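Local coordinates for 4-hydroxy-tetrahydrodipicolinate synthase (Thermotoga maritima, PDB 1O5K) that catalyses the condensation of pyruvate with L-aspartate beta-semialdehyde to 4-hydroxy-tetrahydrodipicolinate, a step of lysine biosynthesis that proceeds through a Schiff-base intermediate with the enzyme, at the interface of chains A and B. Sequence-based numbering; all coordinates share one arbitrary frame. Chains: chain A/B, 4-hydroxy-tetrahydrodipicolinate synthase.

The interface of chains A and B. Residues chain A 183, 186-187, 212; chain B 208, 248-249, 252.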
loop_
_atom_site.group_PDB
_atom_site.type_symbol
_atom_site.label_atom_id
_atom_site.label_comp_id
_atom_site.label_asym_id
_atom_site.label_seq_id
_atom_site.Cartn_x
_atom_site.Cartn_y
_atom_site.Cartn_z
ATOM N N ASP A 183 -7.854 -17.306 3.697
ATOM C CA ASP A 183 -8.610 -17.911 4.788
ATOM C C ASP A 183 -10.122 -17.801 4.540
ATOM O O ASP A 183 -10.832 -18.781 4.637
ATOM C CB ASP A 183 -8.227 -17.213 6.079
ATOM C CG ASP A 183 -8.943 -17.760 7.271
ATOM O OD1 ASP A 183 -9.904 -17.111 7.710
ATOM O OD2 ASP A 183 -8.610 -18.805 7.808
ATOM N N VAL A 186 -11.530 -19.691 1.218
ATOM C CA VAL A 186 -11.729 -21.097 1.524
ATOM C C VAL A 186 -12.956 -21.288 2.418
ATOM O O VAL A 186 -13.818 -22.085 2.107
ATOM C CB VAL A 186 -10.524 -21.752 2.183
ATOM C CG1 VAL A 186 -10.883 -23.203 2.578
ATOM C CG2 VAL A 186 -9.355 -21.754 1.224
ATOM N N SER A 187 -13.021 -20.564 3.541
ATOM C CA SER A 187 -14.089 -20.754 4.546
ATOM C C SER A 187 -15.462 -20.462 3.934
ATOM O O SER A 187 -16.411 -21.246 4.058
ATOM C CB SER A 187 -13.868 -19.779 5.712
ATOM O OG SER A 187 -14.980 -19.868 6.615
ATOM N N ALA A 212 -5.377 -23.800 5.308
ATOM C CA ALA A 212 -6.690 -23.121 5.382
ATOM C C ALA A 212 -7.856 -24.048 5.023
ATOM O O ALA A 212 -9.025 -23.727 5.269
ATOM C CB ALA A 212 -6.681 -21.918 4.414
ATOM N N TYR B 208 -2.133 -19.703 11.509
ATOM C CA TYR B 208 -1.196 -19.798 10.414
ATOM C C TYR B 208 0.258 -19.737 10.920
ATOM O O TYR B 208 1.125 -20.409 10.363
ATOM C CB TYR B 208 -1.505 -18.786 9.318
ATOM C CG TYR B 208 -2.799 -19.083 8.641
ATOM C CD1 TYR B 208 -2.940 -20.181 7.806
ATOM C CD2 TYR B 208 -3.950 -18.305 8.923
ATOM C CE1 TYR B 208 -4.155 -20.505 7.249
ATOM C CE2 TYR B 208 -5.185 -18.632 8.335
ATOM C CZ TYR B 208 -5.284 -19.711 7.525
ATOM O OH TYR B 208 -6.501 -20.051 6.948
ATOM N N HIS B 248 -10.241 -21.395 15.401
ATOM C CA HIS B 248 -9.859 -20.166 14.727
ATOM C C HIS B 248 -11.050 -19.557 13.970
ATOM O O HIS B 248 -11.346 -18.345 14.043
ATOM C CB HIS B 248 -8.712 -20.476 13.777
ATOM C CG HIS B 248 -8.510 -19.468 12.685
ATOM N ND1 HIS B 248 -7.818 -18.286 12.885
ATOM C CD2 HIS B 248 -8.833 -19.501 11.369
ATOM C CE1 HIS B 248 -7.747 -17.632 11.730
ATOM N NE2 HIS B 248 -8.386 -18.338 10.809
ATOM N N ARG B 249 -11.741 -20.395 13.238
ATOM C CA ARG B 249 -12.884 -19.935 12.458
ATOM C C ARG B 249 -14.018 -19.449 13.347
ATOM O O ARG B 249 -14.632 -18.423 13.076
ATOM C CB ARG B 249 -13.354 -21.036 11.505
ATOM C CG ARG B 249 -12.261 -21.416 10.423
ATOM C CD ARG B 249 -12.144 -20.394 9.336
ATOM N NE ARG B 249 -11.018 -20.538 8.383
ATOM C CZ ARG B 249 -10.926 -21.498 7.461
ATOM N NH1 ARG B 249 -11.813 -22.506 7.397
ATOM N NH2 ARG B 249 -9.909 -21.487 6.612
ATOM N N ARG B 252 -13.193 -15.999 14.760
ATOM C CA ARG B 252 -12.909 -14.926 13.802
ATOM C C ARG B 252 -13.715 -13.647 13.992
ATOM O O ARG B 252 -13.140 -12.566 13.907
ATOM C CB ARG B 252 -13.098 -15.389 12.343
ATOM C CG ARG B 252 -12.880 -14.195 11.332
ATOM C CD ARG B 252 -12.966 -14.531 9.835
ATOM N NE ARG B 252 -11.937 -13.861 8.995
ATOM C CZ ARG B 252 -10.600 -14.030 9.114
ATOM N NH1 ARG B 252 -10.077 -14.777 10.090
ATOM N NH2 ARG B 252 -9.779 -13.415 8.270
HETATM O O HOH W 1 -11.765 -24.718 5.783
#
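A:Asp183 reaches into a cluster of donors from B:Tyr208, B:His248 and B:Arg249, an example of how one buried acid can tie two helices of a partner subunit together. All three donate to the same carboxylate oxygen, OD2. The phenol OH of B:Tyr208 donates to the anti lone pair of A:Asp183 OD2 at 2.6 Å, with ring and carboxylate nearly perpendicular (87°). The imidazole NE2 of B:His248 lies 3.0 Å from A:Asp183 OD2 and comes from above the carboxylate plane. B:Arg249 grips side-on, NE at 3.0 Å and NH2 at 3.2 Å from A:Asp183 OD2, the oxygen lying in the guanidinium plane. With CG of A:Asp183 anti to the backbone N (chi1 -180°), the carboxylate extends from its helix towards chain B. Four donor atoms on one oxygen should favour the charged acid and hold it against rotation. The other oxygen, OD1, sits over a face of the poorly ordered B:Arg252 guanidinium, a looser salt bridge.

B:Arg249 also spends NH2 on the carbonyl O of A:Ala212 at 2.8 Å, while a water links its NH1 to that same carbonyl. CB of A:Ser187 covers one guanidinium face, offset to the rim.

Chains A and B are two barrel subunits of the homotetramer, meeting about a two-fold: helix 179-192 and the end of helix 206-212 of chain A face helices 206-212 and 241-257 of chain B, about 20 Å from the active-site A:Tyr144.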